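Local coordinates for DNA topoisomerase 2-associated protein PAT1 (PDB 5LMG) that activates mRNA decapping and represses translation, its C-terminal domain docking a short peptide motif of the decapping enzyme Dcp2, at residues 276-281 with 302-307. The protein carries 2 engineered substitutions. Numbering follows the deposited sequence.
Sequences YIWAFL and DEIFAT. Engineered in segment 276-281: Ala-279 (natural residue Gln). With EDO (1,2-ethanediol), chain M; EDO (1,2-ethanediol), chain F; EDO (1,2-ethanediol), chain H.
In the all-helical C-terminal domain of Pat1, helices 275-286 and 290-322 follow one another in the chain as a helical hairpin, and a single indole, that of Trp-278, reaches across to Glu-303, Ile-304 and Thr-307. The pair illustrates how one large aromatic residue can span a gap between neighbouring helices: at this level the axes of the two segments come no closer than 13.2 Å and run at 137° to each other, while Leu-281 packs on Ile-296 and Val-300 of the same partner helix. In Trp-278, CG is anti to the carbonyl carbon, beside the backbone N (chi1 -61°), which sends the six-membered ring toward helix 290-322. There CH2 and CZ3 lie about equally far from CG1 of Ile-304, CH2 at 4.0 Å, in an oblique apolar contact. The carbonyl oxygen of Glu-303, already taking Thr-307 N, sits at the ring edge near its plane, 3.9 Å from CZ2 of Trp-278. Phe-254 meets the indole edge-to-face, and Leu-349 of helix 329-355 also packs on it. Ile-304 touches both the indole and an apolar side chain of the bound Dcp2 peptide, which probably helps to fix its position at the binding surface. The Glu-303 carboxylate is bonded at OE1 by NE2 of Gln-251. Thr-307 OG1, which accepts a hydrogen bond from a 1,2-ethanediol, also meets CZ2 of Trp-278, at 3.4 Å and obliquely to the ring.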
ATOM      1  N   TYR A 276       5.232  -5.832  -1.175  1.00 40.40           N
ATOM      2  CA  TYR A 276       3.999  -5.049  -1.349  1.00 40.22           C
ATOM      3  C   TYR A 276       3.616  -4.889  -2.852  1.00 41.40           C
ATOM      4  O   TYR A 276       2.437  -4.711  -3.153  1.00 39.51           O
ATOM      5  CB  TYR A 276       4.122  -3.667  -0.665  1.00 41.20           C
ATOM      6  CG  TYR A 276       5.015  -2.687  -1.396  1.00 43.17           C
ATOM      7  CD1 TYR A 276       6.402  -2.797  -1.332  1.00 45.44           C
ATOM      8  CD2 TYR A 276       4.474  -1.644  -2.146  1.00 43.76           C
ATOM      9  CE1 TYR A 276       7.230  -1.916  -2.026  1.00 47.60           C
ATOM     10  CE2 TYR A 276       5.294  -0.752  -2.839  1.00 44.51           C
ATOM     11  CZ  TYR A 276       6.673  -0.885  -2.763  1.00 50.57           C
ATOM     12  OH  TYR A 276       7.505  -0.026  -3.434  1.00 50.26           O
ATOM     13  N   ILE A 277       4.610  -4.918  -3.773  1.00 37.19           N
ATOM     14  CA  ILE A 277       4.348  -4.803  -5.220  1.00 36.92           C
ATOM     15  C   ILE A 277       3.717  -6.101  -5.712  1.00 40.20           C
ATOM     16  O   ILE A 277       2.707  -6.060  -6.418  1.00 37.66           O
ATOM     17  CB  ILE A 277       5.610  -4.411  -6.048  1.00 40.10           C
ATOM     18  CG1 ILE A 277       6.191  -3.055  -5.587  1.00 40.14           C
ATOM     19  CG2 ILE A 277       5.281  -4.396  -7.550  1.00 41.83           C
ATOM     20  CD1 ILE A 277       7.574  -2.675  -6.156  1.00 40.83           C
ATOM     21  N   TRP A 278       4.328  -7.255  -5.339  1.00 39.32           N
ATOM     22  CA  TRP A 278       3.817  -8.575  -5.725  1.00 39.82           C
ATOM     23  C   TRP A 278       2.478  -8.870  -5.053  1.00 42.46           C
ATOM     24  O   TRP A 278       1.670  -9.571  -5.649  1.00 42.08           O
ATOM     25  CB  TRP A 278       4.860  -9.685  -5.480  1.00 38.85           C
ATOM     26  CG  TRP A 278       6.122  -9.493  -6.276  1.00 39.63           C
ATOM     27  CD1 TRP A 278       7.319  -9.027  -5.808  1.00 42.22           C
ATOM     28  CD2 TRP A 278       6.274  -9.638  -7.700  1.00 39.41           C
ATOM     29  NE1 TRP A 278       8.216  -8.904  -6.845  1.00 42.01           N
ATOM     30  CE2 TRP A 278       7.595  -9.253  -8.022  1.00 43.71           C
ATOM     31  CE3 TRP A 278       5.418 -10.056  -8.739  1.00 40.77           C
ATOM     32  CZ2 TRP A 278       8.094  -9.307  -9.334  1.00 43.37           C
ATOM     33  CZ3 TRP A 278       5.901 -10.079 -10.042  1.00 42.42           C
ATOM     34  CH2 TRP A 278       7.223  -9.706 -10.331  1.00 42.96           C
ATOM     35  N   ALA A 279       2.226  -8.302  -3.842  1.00 39.65           N
ATOM     36  CA  ALA A 279       0.946  -8.449  -3.124  1.00 39.00           C
ATOM     37  C   ALA A 279      -0.148  -7.691  -3.889  1.00 40.28           C
ATOM     38  O   ALA A 279      -1.245  -8.223  -4.073  1.00 37.86           O
ATOM     39  CB  ALA A 279       1.063  -7.945  -1.693  1.00 39.20           C
ATOM     40  N   PHE A 280       0.172  -6.486  -4.389  1.00 36.77           N
ATOM     41  CA  PHE A 280      -0.747  -5.717  -5.222  1.00 36.83           C
ATOM     42  C   PHE A 280      -1.079  -6.490  -6.513  1.00 39.09           C
ATOM     43  O   PHE A 280      -2.256  -6.603  -6.853  1.00 36.54           O
ATOM     44  CB  PHE A 280      -0.177  -4.325  -5.573  1.00 38.86           C
ATOM     45  CG  PHE A 280      -0.938  -3.635  -6.692  1.00 40.22           C
ATOM     46  CD1 PHE A 280      -2.157  -3.005  -6.445  1.00 42.72           C
ATOM     47  CD2 PHE A 280      -0.449  -3.642  -7.995  1.00 41.49           C
ATOM     48  CE1 PHE A 280      -2.868  -2.384  -7.479  1.00 43.65           C
ATOM     49  CE2 PHE A 280      -1.171  -3.045  -9.034  1.00 44.65           C
ATOM     50  CZ  PHE A 280      -2.373  -2.405  -8.769  1.00 43.35           C
ATOM     51  N   LEU A 281      -0.037  -7.017  -7.215  1.00 36.95           N
ATOM     52  CA  LEU A 281      -0.196  -7.754  -8.477  1.00 37.26           C
ATOM     53  C   LEU A 281      -1.020  -9.018  -8.284  1.00 40.97           C
ATOM     54  O   LEU A 281      -1.779  -9.367  -9.170  1.00 39.42           O
ATOM     55  CB  LEU A 281       1.160  -8.083  -9.122  1.00 37.19           C
ATOM     56  CG  LEU A 281       1.945  -6.923  -9.742  1.00 40.51           C
ATOM     57  CD1 LEU A 281       3.362  -7.355 -10.093  1.00 40.18           C
ATOM     58  CD2 LEU A 281       1.245  -6.371 -11.004  1.00 41.71           C
ATOM     59  N   ASP A 302       9.185  -8.811 -17.710  1.00 38.65           N
ATOM     60  CA  ASP A 302      10.589  -8.459 -17.466  1.00 39.43           C
ATOM     61  C   ASP A 302      10.915  -8.378 -15.959  1.00 41.93           C
ATOM     62  O   ASP A 302      12.022  -8.723 -15.550  1.00 39.98           O
ATOM     63  CB  ASP A 302      10.982  -7.186 -18.229  1.00 41.33           C
ATOM     64  CG  ASP A 302      10.878  -7.297 -19.750  1.00 53.53           C
ATOM     65  OD1 ASP A 302      11.067  -8.423 -20.287  1.00 51.98           O
ATOM     66  OD2 ASP A 302      10.609  -6.261 -20.404  1.00 62.32           O
ATOM     67  N   GLU A 303       9.924  -7.999 -15.134  1.00 39.49           N
ATOM     68  CA  GLU A 303      10.074  -7.933 -13.677  1.00 38.82           C
ATOM     69  C   GLU A 303      10.078  -9.332 -13.060  1.00 41.51           C
ATOM     70  O   GLU A 303      10.842  -9.565 -12.123  1.00 40.16           O
ATOM     71  CB  GLU A 303       9.011  -7.033 -13.049  1.00 39.60           C
ATOM     72  CG  GLU A 303       9.194  -5.553 -13.378  1.00 47.21           C
ATOM     73  CD  GLU A 303      10.452  -4.833 -12.905  1.00 62.19           C
ATOM     74  OE1 GLU A 303      10.706  -3.718 -13.417  1.00 60.64           O
ATOM     75  OE2 GLU A 303      11.182  -5.364 -12.036  1.00 50.08           O
ATOM     76  N   ILE A 304       9.302 -10.281 -13.659  1.00 38.41           N
ATOM     77  CA  ILE A 304       9.262 -11.688 -13.251  1.00 38.63           C
ATOM     78  C   ILE A 304      10.666 -12.303 -13.491  1.00 42.28           C
ATOM     79  O   ILE A 304      11.217 -12.930 -12.582  1.00 40.23           O
ATOM     80  CB  ILE A 304       8.124 -12.478 -13.984  1.00 41.24           C
ATOM     81  CG1 ILE A 304       6.718 -12.021 -13.498  1.00 41.22           C
ATOM     82  CG2 ILE A 304       8.301 -14.000 -13.823  1.00 40.16           C
ATOM     83  CD1 ILE A 304       5.549 -12.436 -14.382  1.00 42.54           C
ATOM     84  N   PHE A 305      11.233 -12.087 -14.702  1.00 39.16           N
ATOM     85  CA  PHE A 305      12.561 -12.591 -15.070  1.00 40.02           C
ATOM     86  C   PHE A 305      13.703 -11.966 -14.227  1.00 42.99           C
ATOM     87  O   PHE A 305      14.602 -12.700 -13.813  1.00 41.49           O
ATOM     88  CB  PHE A 305      12.819 -12.468 -16.582  1.00 42.01           C
ATOM     89  CG  PHE A 305      11.879 -13.253 -17.476  1.00 44.51           C
ATOM     90  CD1 PHE A 305      11.231 -14.397 -17.010  1.00 48.47           C
ATOM     91  CD2 PHE A 305      11.650 -12.856 -18.787  1.00 47.74           C
ATOM     92  CE1 PHE A 305      10.344 -15.106 -17.830  1.00 49.63           C
ATOM     93  CE2 PHE A 305      10.797 -13.590 -19.618  1.00 50.46           C
ATOM     94  CZ  PHE A 305      10.141 -14.702 -19.129  1.00 48.70           C
ATOM     95  N   ALA A 306      13.638 -10.645 -13.938  1.00 39.02           N
ATOM     96  CA  ALA A 306      14.624  -9.952 -13.099  1.00 39.75           C
ATOM     97  C   ALA A 306      14.657 -10.567 -11.684  1.00 44.18           C
ATOM     98  O   ALA A 306      15.746 -10.796 -11.162  1.00 42.87           O
ATOM     99  CB  ALA A 306      14.308  -8.465 -13.020  1.00 40.31           C
ATOM    100  N   THR A 307      13.468 -10.888 -11.101  1.00 40.33           N
ATOM    101  CA  THR A 307      13.331 -11.511  -9.778  1.00 40.38           C
ATOM    102  C   THR A 307      13.924 -12.924  -9.769  1.00 43.05           C
ATOM    103  O   THR A 307      14.591 -13.282  -8.798  1.00 42.60           O
ATOM    104  CB  THR A 307      11.865 -11.469  -9.276  1.00 52.50           C
ATOM    105  OG1 THR A 307      11.440 -10.110  -9.208  1.00 56.00           O
ATOM    106  CG2 THR A 307      11.699 -12.086  -7.892  1.00 53.20           C
TER
HETATM  107  C1  EDO M 809      14.412  -8.229  -8.825  1.00 65.06           C
HETATM  108  O1  EDO M 809      13.972  -6.917  -9.116  1.00 64.00           O
HETATM  109  C2  EDO M 809      14.398  -8.527  -7.295  1.00 66.72           C
HETATM  110  O2  EDO M 809      13.092  -8.849  -6.839  1.00 68.46           O
HETATM  111  C1  EDO F 802      14.932  -8.494 -20.547  1.00 57.28           C
HETATM  112  O1  EDO F 802      13.803  -9.233 -20.086  1.00 56.35           O
HETATM  113  C2  EDO F 802      14.965  -7.098 -19.896  1.00 58.13           C
HETATM  114  O2  EDO F 802      13.946  -6.299 -20.469  1.00 60.90           O
HETATM  115  C1  EDO H 804      13.360  -3.591 -10.051  1.00 66.28           C
HETATM  116  O1  EDO H 804      12.505  -4.662  -9.678  1.00 65.04           O
HETATM  117  C2  EDO H 804      12.521  -2.301 -10.205  1.00 67.62           C
HETATM  118  O2  EDO H 804      12.038  -1.829  -8.942  1.00 65.39           O